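Local coordinates for protein vinylacetyl-CoA Delta-isomerase (Nitrosopumilus maritimus SCM1, PDB 6VJR) that probably dehydrates 4-hydroxybutyryl-CoA and isomerises vinylacetyl-CoA, and binds a [4Fe-4S] cluster and FAD, at residues C287-S292 against L441-H446; V364-V369 against Q452-Q457; M86-G91 against T335-G340. All blocks are in the same frame, centred on the assembly; numbering follows the deposited sequence.

From the N terminus, helix 77-94 comes first, and contact 3 joins it to helix 320-345 across 243 residues that include most of the strands, tying the N-terminal part to the helical C-terminal part. Before that loop closes, helix 278-292 opens contact 1, which closes only on helix 437-446, so contacts 3 and 1 cross. Helix 359-369 then starts contact 2 and meets helix 451-461, crossing contact 1 in turn; contacts 3 and 2 lie in series. Contact 1 is the metal centre beside the flavin, contact 2 adjoins it, and contacts 2 and 3 meet where C365 and V369 pack on I336. Both of these also touch the third subunit.

Contact 1: residues C287-S292 against L441-H446; sequences CYHRRS and LTESMH. With FE (Fe (III) ion), chain I; FAD (flavin-adenine dinucleotide), chain F; SF4 (iron/sulfur cluster), chain E.
E443 OE2 binds the iron(III) ion at 2.0 Å, and H289 NE2 reaches the same ion at 2.3 Å. Y293 OH, just beyond segment 287-292, is a further ligand. The two helix segments bury very little surface on each other; the metal is what joins them. Oxygen OE2 lies near the plane of the H289 ring, at its edge, 4.2 Å from NE2. With CG anti to the backbone N (chi1 -159°), H289 directs this nitrogen at the metal, while its ND1 is hydrogen-bonded to D105 OD2, which fixes the ring's rotation and is also hydrogen-bonded to S292 OG. A bend at chi2 (-97°) swings the E443 carboxylate toward the metal, and its other oxygen, OE1, forms a salt bridge with K296. CG of E443 packs against C7 of the flavin at 3.4 Å, the dimethylbenzene end of the isoalloxazine. The cluster stands close by: its atom FE1 is 3.0 Å from the iron ion and 3.5 Å from H289 CE1. Within segment 287-292, R291 folds back so that NE donates to Y288 O at 2.9 Å, on a lone pair in the carbonyl plane, beside the backbone bond from R291 N. With mononuclear iron, [4Fe-4S] cluster and flavin packed this tightly, the arrangement is consistent with electron transfer among the cofactors, which the structure itself does not show.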
loop_
_atom_site.group_PDB
_atom_site.type_symbol
_atom_site.label_atom_id
_atom_site.label_comp_id
_atom_site.label_asym_id
_atom_site.label_seq_id
_atom_site.Cartn_x
_atom_site.Cartn_y
_atom_site.Cartn_z
ATOM N N CYS A 287 -18.907 -4.497 18.396
ATOM C CA CYS A 287 -19.438 -5.129 17.200
ATOM C C CYS A 287 -20.320 -4.133 16.443
ATOM O O CYS A 287 -20.151 -3.951 15.239
ATOM C CB CYS A 287 -20.236 -6.358 17.610
ATOM S SG CYS A 287 -20.937 -7.291 16.234
ATOM N N TYR A 288 -21.314 -3.542 17.121
ATOM C CA TYR A 288 -22.135 -2.548 16.460
ATOM C C TYR A 288 -21.305 -1.367 15.983
ATOM O O TYR A 288 -21.439 -0.881 14.840
ATOM C CB TYR A 288 -23.232 -2.031 17.382
ATOM C CG TYR A 288 -24.374 -2.996 17.698
ATOM C CD1 TYR A 288 -25.273 -3.415 16.736
ATOM C CD2 TYR A 288 -24.484 -3.556 18.962
ATOM C CE1 TYR A 288 -26.290 -4.283 17.047
ATOM C CE2 TYR A 288 -25.517 -4.408 19.291
ATOM C CZ TYR A 288 -26.378 -4.845 18.309
ATOM O OH TYR A 288 -27.408 -5.698 18.628
ATOM N N HIS A 289 -20.533 -0.815 16.917
ATOM C CA HIS A 289 -19.934 0.481 16.658
ATOM C C HIS A 289 -18.873 0.420 15.549
ATOM O O HIS A 289 -18.757 1.378 14.777
ATOM C CB HIS A 289 -19.413 1.135 17.923
ATOM C CG HIS A 289 -19.277 2.610 17.762
ATOM N ND1 HIS A 289 -20.325 3.461 17.493
ATOM C CD2 HIS A 289 -18.167 3.377 17.754
ATOM C CE1 HIS A 289 -19.818 4.701 17.330
ATOM N NE2 HIS A 289 -18.502 4.667 17.490
ATOM N N ARG A 290 -18.172 -0.707 15.427
ATOM C CA ARG A 290 -17.134 -0.874 14.410
ATOM C C ARG A 290 -17.723 -0.813 12.999
ATOM O O ARG A 290 -17.022 -0.488 12.061
ATOM C CB ARG A 290 -16.321 -2.138 14.684
ATOM C CG ARG A 290 -15.315 -1.870 15.793
ATOM C CD ARG A 290 -14.494 -3.038 16.214
ATOM N NE ARG A 290 -13.641 -2.673 17.342
ATOM C CZ ARG A 290 -13.142 -3.538 18.206
ATOM N NH1 ARG A 290 -13.161 -4.823 17.945
ATOM N NH2 ARG A 290 -12.669 -3.113 19.346
ATOM N N ARG A 291 -19.035 -1.039 12.822
ATOM C CA ARG A 291 -19.619 -0.799 11.509
ATOM C C ARG A 291 -20.573 0.402 11.440
ATOM O O ARG A 291 -21.087 0.713 10.353
ATOM C CB ARG A 291 -20.195 -2.033 10.845
ATOM C CG ARG A 291 -21.213 -2.842 11.587
ATOM C CD ARG A 291 -22.675 -2.362 11.455
ATOM N NE ARG A 291 -23.039 -1.369 12.461
ATOM C CZ ARG A 291 -24.316 -1.045 12.786
ATOM N NH1 ARG A 291 -25.369 -1.502 12.082
ATOM N NH2 ARG A 291 -24.524 -0.226 13.794
ATOM N N SER A 292 -20.708 1.156 12.539
ATOM C CA SER A 292 -21.268 2.495 12.486
ATOM C C SER A 292 -20.372 3.458 11.726
ATOM O O SER A 292 -20.840 4.530 11.302
ATOM C CB SER A 292 -21.640 2.971 13.888
ATOM O OG SER A 292 -22.803 2.244 14.307
ATOM N N LEU A 441 -10.074 11.510 10.690
ATOM C CA LEU A 441 -8.822 10.781 10.774
ATOM C C LEU A 441 -8.682 10.105 12.125
ATOM O O LEU A 441 -8.754 8.876 12.202
ATOM C CB LEU A 441 -7.614 11.663 10.434
ATOM C CG LEU A 441 -7.634 12.301 9.057
ATOM C CD1 LEU A 441 -6.341 13.101 8.814
ATOM C CD2 LEU A 441 -7.840 11.271 7.982
ATOM N N THR A 442 -8.467 10.872 13.193
ATOM C CA THR A 442 -8.073 10.238 14.433
ATOM C C THR A 442 -9.187 9.403 15.084
ATOM O O THR A 442 -8.893 8.361 15.688
ATOM C CB THR A 442 -7.488 11.307 15.363
ATOM O OG1 THR A 442 -6.560 12.127 14.641
ATOM C CG2 THR A 442 -6.711 10.638 16.484
ATOM N N GLU A 443 -10.460 9.814 14.970
ATOM C CA GLU A 443 -11.515 8.982 15.508
ATOM C C GLU A 443 -11.713 7.744 14.626
ATOM O O GLU A 443 -12.011 6.674 15.132
ATOM C CB GLU A 443 -12.818 9.749 15.660
ATOM C CG GLU A 443 -13.698 9.056 16.688
ATOM C CD GLU A 443 -14.737 8.135 16.162
ATOM O OE1 GLU A 443 -15.044 8.285 14.945
ATOM O OE2 GLU A 443 -15.282 7.360 16.982
ATOM N N SER A 444 -11.471 7.853 13.313
ATOM C CA SER A 444 -11.429 6.664 12.466
ATOM C C SER A 444 -10.388 5.673 12.988
ATOM O O SER A 444 -10.564 4.457 12.986
ATOM C CB SER A 444 -11.204 7.026 10.994
ATOM O OG SER A 444 -12.351 7.687 10.484
ATOM N N MET A 445 -9.232 6.186 13.411
ATOM C CA MET A 445 -8.177 5.365 13.972
ATOM C C MET A 445 -8.570 4.687 15.288
ATOM O O MET A 445 -8.335 3.479 15.428
ATOM C CB MET A 445 -6.936 6.243 14.196
ATOM C CG MET A 445 -5.709 5.571 14.844
ATOM S SD MET A 445 -5.091 4.176 13.916
ATOM C CE MET A 445 -4.293 5.011 12.541
ATOM N N HIS A 446 -9.138 5.437 16.241
ATOM C CA HIS A 446 -9.275 4.944 17.625
ATOM C C HIS A 446 -10.702 4.614 18.074
ATOM O O HIS A 446 -10.901 3.933 19.068
ATOM C CB HIS A 446 -8.666 5.925 18.629
ATOM C CG HIS A 446 -7.163 5.925 18.539
ATOM N ND1 HIS A 446 -6.443 4.788 18.806
ATOM C CD2 HIS A 446 -6.301 6.836 18.119
ATOM C CE1 HIS A 446 -5.151 5.041 18.624
ATOM N NE2 HIS A 446 -5.027 6.303 18.207
HETATM FE FE FE I . -16.793 6.131 17.148
HETATM P PA FAD F . -4.468 3.645 24.115
HETATM O O1A FAD F . -5.148 2.451 24.646
HETATM O O2A FAD F . -3.588 4.396 25.032
HETATM O O5B FAD F . -3.796 3.196 22.743
HETATM C C5B FAD F . -2.515 3.713 22.308
HETATM C C4B FAD F . -1.760 2.606 21.633
HETATM O O4B FAD F . -1.332 1.641 22.626
HETATM C C3B FAD F . -2.513 1.804 20.555
HETATM O O3B FAD F . -1.627 1.448 19.490
HETATM C C2B FAD F . -2.961 0.556 21.306
HETATM O O2B FAD F . -3.230 -0.595 20.521
HETATM C C1B FAD F . -1.773 0.343 22.248
HETATM N N9A FAD F . -2.121 -0.359 23.478
HETATM C C8A FAD F . -2.901 0.053 24.538
HETATM N N7A FAD F . -2.994 -0.807 25.520
HETATM C C5A FAD F . -2.246 -1.881 25.075
HETATM C C6A FAD F . -1.951 -3.130 25.662
HETATM N N6A FAD F . -2.360 -3.468 26.886
HETATM N N1A FAD F . -1.228 -4.009 24.931
HETATM C C2A FAD F . -0.792 -3.627 23.717
HETATM N N3A FAD F . -0.969 -2.475 23.074
HETATM C C4A FAD F . -1.721 -1.630 23.807
HETATM N N1 FAD F . -14.955 6.263 23.863
HETATM C C2 FAD F . -16.162 6.249 24.520
HETATM O O2 FAD F . -16.397 5.485 25.470
HETATM N N3 FAD F . -17.176 7.069 24.063
HETATM C C4 FAD F . -17.103 7.949 23.022
HETATM O O4 FAD F . -18.015 8.712 22.756
HETATM C C4X FAD F . -15.787 8.021 22.404
HETATM N N5 FAD F . -15.609 8.878 21.393
HETATM C C5X FAD F . -14.315 9.097 20.969
HETATM C C6 FAD F . -14.028 10.144 20.081
HETATM C C7 FAD F . -12.733 10.421 19.672
HETATM C C7M FAD F . -12.459 11.623 18.800
HETATM C C8 FAD F . -11.692 9.544 20.037
HETATM C C8M FAD F . -10.300 9.755 19.516
HETATM C C9 FAD F . -11.957 8.457 20.837
HETATM C C9A FAD F . -13.265 8.241 21.340
HETATM N N10 FAD F . -13.542 7.225 22.253
HETATM C C10 FAD F . -14.780 7.129 22.889
HETATM C "C1'" FAD F . -12.374 6.531 22.829
HETATM C "C2'" FAD F . -11.753 5.403 22.041
HETATM O "O2'" FAD F . -12.562 4.242 22.235
HETATM C "C3'" FAD F . -10.320 5.151 22.532
HETATM O "O3'" FAD F . -9.556 6.261 22.099
HETATM C "C4'" FAD F . -9.711 3.803 22.115
HETATM O "O4'" FAD F . -10.347 2.722 22.811
HETATM C "C5'" FAD F . -8.217 3.732 22.369
HETATM O "O5'" FAD F . -7.956 3.961 23.744
HETATM P P FAD F . -6.962 5.067 24.202
HETATM O O1P FAD F . -7.305 6.381 23.655
HETATM O O2P FAD F . -6.825 4.927 25.661
HETATM O O3P FAD F . -5.542 4.715 23.547
HETATM FE FE1 SF4 E . -18.945 7.648 15.644
HETATM FE FE2 SF4 E . -19.246 8.719 13.130
HETATM FE FE3 SF4 E . -19.667 10.213 15.217
HETATM FE FE4 SF4 E . -21.494 8.376 14.524
HETATM S S1 SF4 E . -20.991 10.246 13.399
HETATM S S2 SF4 E . -20.666 8.774 16.686
HETATM S S3 SF4 E . -20.068 6.665 13.835
HETATM S S4 SF4 E . -17.679 9.221 14.722
#

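Contact 2: residues V364-V369 against Q452-Q457; sequences VCKHNV and QAQRIQ
A bend at chi2 (93°) turns the Q454 amide toward helix 359-369, and a bend at chi3 (81°) curls R455 round the far end of the H367 imidazole, so that neighbouring residues of helix 451-461 take the ring's two nitrogens. H367 ND1 donates to Q454 OE1 over 3.0 Å in an almost straight bond (175° at the hydrogen). The oxygen lies in the ring plane, although the donor is tilted from the carbonyl plane. On the other nitrogen, R455 NH1 donates to H367 NE2 at 2.9 Å; the acceptor sits in the guanidinium plane, while NH1 is well tilted from the ring plane. The aliphatic part of R455 adds to the grip, CG coming within 3.4 Å of H367 CE1. K366 crosses Q454 at about a right angle; the 3.2 Å between K366 CG and Q454 CD is doubtful, because it belongs to one of two deposited conformers of the lysine. Its NZ is hydrogen-bonded to S444 O and G447 O, placing this lysine beside the iron ligand Y293, with which it makes a cation-pi contact. The two segments run roughly antiparallel, their axes 9.5 Å apart at closest approach, and H367 faces Q454 in backbone register. In the third subunit, D324 and E328 form salt bridges with R455, and H331 meets the H367 ring edge-to-face. Acceptance at NE2 together with donation at ND1 is consistent with a neutral imidazole protonated at ND1; a second proton, on NE2, would probably cost the bond from R455, whose charge is partly offset by the acids of the third subunit.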
loop_
_atom_site.group_PDB
_atom_site.type_symbol
_atom_site.label_atom_id
_atom_site.label_comp_id
_atom_site.label_asym_id
_atom_site.label_seq_id
_atom_site.Cartn_x
_atom_site.Cartn_y
_atom_site.Cartn_z
ATOM N N VAL A 364 -13.636 -5.896 9.909
ATOM C CA VAL A 364 -13.108 -5.541 8.602
ATOM C C VAL A 364 -13.473 -4.107 8.208
ATOM O O VAL A 364 -12.669 -3.367 7.673
ATOM C CB VAL A 364 -13.628 -6.593 7.599
ATOM C CG1 VAL A 364 -13.297 -6.148 6.185
ATOM C CG2 VAL A 364 -13.092 -7.989 7.902
ATOM N N CYS A 365 -14.722 -3.701 8.460
ATOM C CA CYS A 365 -15.150 -2.338 8.213
ATOM C C CYS A 365 -14.229 -1.369 8.965
ATOM O O CYS A 365 -13.584 -0.487 8.399
ATOM C CB CYS A 365 -16.596 -2.152 8.614
ATOM S SG CYS A 365 -17.198 -0.458 8.380
ATOM N N LYS A 366 -14.148 -1.528 10.268
ATOM C CA LYS A 366 -13.373 -0.608 11.095
ATOM C C LYS A 366 -11.888 -0.666 10.736
ATOM O O LYS A 366 -11.224 0.365 10.719
ATOM C CB LYS A 366 -13.623 -0.960 12.560
ATOM C CG LYS A 366 -12.514 -0.490 13.458
ATOM C CD LYS A 366 -12.490 1.009 13.693
ATOM C CE LYS A 366 -11.427 1.267 14.678
ATOM N NZ LYS A 366 -11.149 2.657 14.950
ATOM N N HIS A 367 -11.351 -1.860 10.492
ATOM C CA HIS A 367 -9.917 -1.932 10.188
ATOM C C HIS A 367 -9.584 -1.142 8.931
ATOM O O HIS A 367 -8.541 -0.462 8.882
ATOM C CB HIS A 367 -9.395 -3.358 10.207
ATOM C CG HIS A 367 -7.973 -3.453 10.625
ATOM N ND1 HIS A 367 -7.583 -3.034 11.883
ATOM C CD2 HIS A 367 -6.855 -3.849 9.999
ATOM C CE1 HIS A 367 -6.259 -3.264 12.004
ATOM N NE2 HIS A 367 -5.806 -3.738 10.876
ATOM N N ASN A 368 -10.447 -1.235 7.910
ATOM C CA ASN A 368 -10.288 -0.409 6.726
ATOM C C ASN A 368 -10.409 1.083 7.051
ATOM O O ASN A 368 -9.727 1.918 6.443
ATOM C CB ASN A 368 -11.158 -0.885 5.576
ATOM C CG ASN A 368 -10.653 -2.184 5.003
ATOM O OD1 ASN A 368 -9.444 -2.342 4.753
ATOM N ND2 ASN A 368 -11.545 -3.126 4.753
ATOM N N VAL A 369 -11.388 1.427 7.901
ATOM C CA VAL A 369 -11.563 2.805 8.366
ATOM C C VAL A 369 -10.273 3.371 8.978
ATOM O O VAL A 369 -10.009 4.570 8.861
ATOM C CB VAL A 369 -12.771 2.888 9.320
ATOM C CG1 VAL A 369 -12.844 4.168 10.133
ATOM C CG2 VAL A 369 -14.048 2.690 8.531
ATOM N N GLN A 452 -5.138 -2.491 16.785
ATOM C CA GLN A 452 -4.727 -3.790 17.300
ATOM C C GLN A 452 -5.922 -4.537 17.883
ATOM O O GLN A 452 -5.956 -5.762 17.826
ATOM C CB GLN A 452 -3.592 -3.670 18.309
ATOM C CG GLN A 452 -2.993 -5.010 18.718
ATOM C CD GLN A 452 -2.245 -5.740 17.616
ATOM O OE1 GLN A 452 -2.081 -5.328 16.448
ATOM N NE2 GLN A 452 -1.880 -6.941 17.982
ATOM N N ALA A 453 -6.904 -3.784 18.404
ATOM C CA ALA A 453 -8.078 -4.419 19.000
ATOM C C ALA A 453 -8.880 -5.182 17.947
ATOM O O ALA A 453 -9.358 -6.277 18.227
ATOM C CB ALA A 453 -8.982 -3.397 19.654
ATOM N N GLN A 454 -8.978 -4.626 16.730
ATOM C CA GLN A 454 -9.620 -5.340 15.639
ATOM C C GLN A 454 -8.867 -6.591 15.243
ATOM O O GLN A 454 -9.465 -7.623 14.940
ATOM C CB GLN A 454 -9.908 -4.595 14.336
ATOM C CG GLN A 454 -10.888 -3.469 14.492
ATOM C CD GLN A 454 -10.103 -2.219 14.751
ATOM O OE1 GLN A 454 -9.355 -1.675 13.903
ATOM N NE2 GLN A 454 -10.368 -1.749 15.941
ATOM N N ARG A 455 -7.521 -6.497 15.188
ATOM C CA ARG A 455 -6.714 -7.635 14.808
ATOM C C ARG A 455 -6.896 -8.796 15.773
ATOM O O ARG A 455 -7.027 -9.940 15.342
ATOM C CB ARG A 455 -5.270 -7.195 14.611
ATOM C CG ARG A 455 -5.131 -6.114 13.538
ATOM C CD ARG A 455 -3.655 -5.806 13.219
ATOM N NE ARG A 455 -3.074 -6.781 12.296
ATOM C CZ ARG A 455 -3.181 -6.794 10.966
ATOM N NH1 ARG A 455 -3.971 -5.923 10.361
ATOM N NH2 ARG A 455 -2.507 -7.698 10.279
ATOM N N ILE A 456 -6.953 -8.499 17.070
ATOM C CA ILE A 456 -7.166 -9.548 18.052
ATOM C C ILE A 456 -8.557 -10.178 17.865
ATOM O O ILE A 456 -8.700 -11.403 17.937
ATOM C CB ILE A 456 -6.959 -9.002 19.471
ATOM C CG1 ILE A 456 -5.504 -8.585 19.690
ATOM C CG2 ILE A 456 -7.430 -10.003 20.520
ATOM C CD1 ILE A 456 -5.289 -7.744 20.925
ATOM N N GLN A 457 -9.572 -9.375 17.527
ATOM C CA GLN A 457 -10.907 -9.931 17.362
ATOM C C GLN A 457 -11.029 -10.726 16.052
ATOM O O GLN A 457 -11.745 -11.726 16.002
ATOM C CB GLN A 457 -11.946 -8.817 17.407
ATOM C CG GLN A 457 -13.377 -9.289 17.464
ATOM C CD GLN A 457 -13.796 -9.985 18.746
ATOM O OE1 GLN A 457 -13.021 -10.186 19.721
ATOM N NE2 GLN A 457 -15.078 -10.370 18.696
#

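Contact 3: residues M86-G91 against T335-G340; sequences MQRKLG and TIFAAG
A cation-pi contact joins helix 77-94 of the N-terminal part to helix 320-345 of the C-terminal part, whose family belongs to the acyl-CoA dehydrogenase clan. R88 and F337, both buried, carry it alone, and they are also the pair nearest each other in the backbone register. The arginine chain is extended from CG to NE, with CG anti to the backbone N (chi1 -175°), which carries the guanidinium straight across the gap between the helices. The CB of F337 is likewise directed toward helix 77-94, and the two side chains cross at about a right angle. CZ of R88 lies 4.7 Å from the centroid of the F337 ring and 21° off its normal, over one face. The groups do not stack flat, since their planes are 59° apart: the guanidinium leans in, and NH1 leads the approach. The charge of R88 has other partners: NH2 forms salt bridges with D301 and with E334, one residue before segment 335-340. These carboxylates probably help hold the guanidinium with NH1 over the ring. T297 touches both R88 and F337, and the third subunit packs F491 on R88 and Y490 on F337. Against the ring, NH1 of R88 sits toward the rim, 3.3 Å from F337 CG, and the methylene CD of R88 follows at 3.9 Å from F337 CD1.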
loop_
_atom_site.group_PDB
_atom_site.type_symbol
_atom_site.label_atom_id
_atom_site.label_comp_id
_atom_site.label_asym_id
_atom_site.label_seq_id
_atom_site.Cartn_x
_atom_site.Cartn_y
_atom_site.Cartn_z
ATOM N N MET A 86 -28.859 5.723 7.250
ATOM C CA MET A 86 -29.002 6.962 8.000
ATOM C C MET A 86 -27.648 7.604 8.291
ATOM O O MET A 86 -27.487 8.817 8.141
ATOM C CB MET A 86 -29.877 6.717 9.245
ATOM C CG MET A 86 -30.023 7.989 10.087
ATOM S SD MET A 86 -30.987 7.721 11.576
ATOM C CE MET A 86 -29.903 6.711 12.577
ATOM N N GLN A 87 -26.723 6.799 8.813
ATOM C CA GLN A 87 -25.366 7.258 9.119
ATOM C C GLN A 87 -24.684 7.920 7.916
ATOM O O GLN A 87 -24.087 9.000 8.045
ATOM C CB GLN A 87 -24.558 6.114 9.684
ATOM C CG GLN A 87 -24.950 5.733 11.104
ATOM C CD GLN A 87 -24.518 4.343 11.507
ATOM O OE1 GLN A 87 -24.187 3.503 10.662
ATOM N NE2 GLN A 87 -24.502 4.093 12.816
ATOM N N ARG A 88 -24.732 7.262 6.755
ATOM C CA ARG A 88 -24.064 7.816 5.574
ATOM C C ARG A 88 -24.760 9.123 5.165
ATOM O O ARG A 88 -24.140 10.125 4.813
ATOM C CB ARG A 88 -23.992 6.820 4.416
ATOM C CG ARG A 88 -23.191 7.374 3.246
ATOM C CD ARG A 88 -23.006 6.358 2.182
ATOM N NE ARG A 88 -22.124 6.890 1.131
ATOM C CZ ARG A 88 -21.555 6.148 0.219
ATOM N NH1 ARG A 88 -21.801 4.848 0.147
ATOM N NH2 ARG A 88 -20.704 6.668 -0.612
ATOM N N LYS A 89 -26.096 9.129 5.226
ATOM C CA LYS A 89 -26.823 10.346 4.897
ATOM C C LYS A 89 -26.448 11.514 5.821
ATOM O O LYS A 89 -26.261 12.635 5.359
ATOM C CB LYS A 89 -28.334 10.072 4.938
ATOM C CG LYS A 89 -29.220 11.240 4.687
ATOM C CD LYS A 89 -28.971 11.872 3.362
ATOM C CE LYS A 89 -29.366 11.074 2.248
ATOM N NZ LYS A 89 -29.892 12.037 1.260
ATOM N N LEU A 90 -26.389 11.294 7.133
ATOM C CA LEU A 90 -26.036 12.355 8.087
ATOM C C LEU A 90 -24.592 12.806 7.868
ATOM O O LEU A 90 -24.297 13.998 7.967
ATOM C CB LEU A 90 -26.315 11.874 9.510
ATOM C CG LEU A 90 -27.781 11.749 9.912
ATOM C CD1 LEU A 90 -27.898 10.928 11.184
ATOM C CD2 LEU A 90 -28.293 13.153 10.065
ATOM N N GLY A 91 -23.703 11.862 7.554
ATOM C CA GLY A 91 -22.344 12.237 7.194
ATOM C C GLY A 91 -22.297 13.200 5.987
ATOM O O GLY A 91 -21.545 14.187 5.958
ATOM N N THR A 335 -15.400 0.753 -0.376
ATOM C CA THR A 335 -14.918 -0.472 0.247
ATOM C C THR A 335 -15.363 -0.487 1.726
ATOM O O THR A 335 -15.783 -1.501 2.269
ATOM C CB THR A 335 -13.387 -0.582 0.083
ATOM O OG1 THR A 335 -13.073 -0.776 -1.293
ATOM C CG2 THR A 335 -12.858 -1.837 0.763
ATOM N N ILE A 336 -15.211 0.648 2.421
ATOM C CA ILE A 336 -15.655 0.775 3.801
ATOM C C ILE A 336 -17.162 0.573 3.860
ATOM O O ILE A 336 -17.681 -0.187 4.719
ATOM C CB ILE A 336 -15.238 2.132 4.397
ATOM C CG1 ILE A 336 -13.732 2.214 4.479
ATOM C CG2 ILE A 336 -15.912 2.338 5.748
ATOM C CD1 ILE A 336 -13.236 3.635 4.617
ATOM N N PHE A 337 -17.865 1.293 2.987
ATOM C CA PHE A 337 -19.313 1.192 3.019
ATOM C C PHE A 337 -19.771 -0.262 2.870
ATOM O O PHE A 337 -20.686 -0.726 3.586
ATOM C CB PHE A 337 -19.885 2.035 1.868
ATOM C CG PHE A 337 -21.391 1.975 1.777
ATOM C CD1 PHE A 337 -22.179 2.566 2.744
ATOM C CD2 PHE A 337 -22.016 1.336 0.701
ATOM C CE1 PHE A 337 -23.574 2.468 2.680
ATOM C CE2 PHE A 337 -23.393 1.244 0.663
ATOM C CZ PHE A 337 -24.154 1.824 1.638
ATOM N N ALA A 338 -19.207 -0.957 1.882
ATOM C CA ALA A 338 -19.581 -2.343 1.577
ATOM C C ALA A 338 -19.390 -3.217 2.811
ATOM O O ALA A 338 -20.234 -4.043 3.137
ATOM C CB ALA A 338 -18.764 -2.821 0.451
ATOM N N ALA A 339 -18.245 -3.082 3.490
ATOM C CA ALA A 339 -17.972 -3.897 4.670
ATOM C C ALA A 339 -19.037 -3.680 5.742
ATOM O O ALA A 339 -19.502 -4.629 6.367
ATOM C CB ALA A 339 -16.540 -3.699 5.143
ATOM N N GLY A 340 -19.377 -2.420 6.018
ATOM C CA GLY A 340 -20.311 -2.095 7.046
ATOM C C GLY A 340 -21.694 -2.635 6.714
ATOM O O GLY A 340 -22.310 -3.293 7.571
#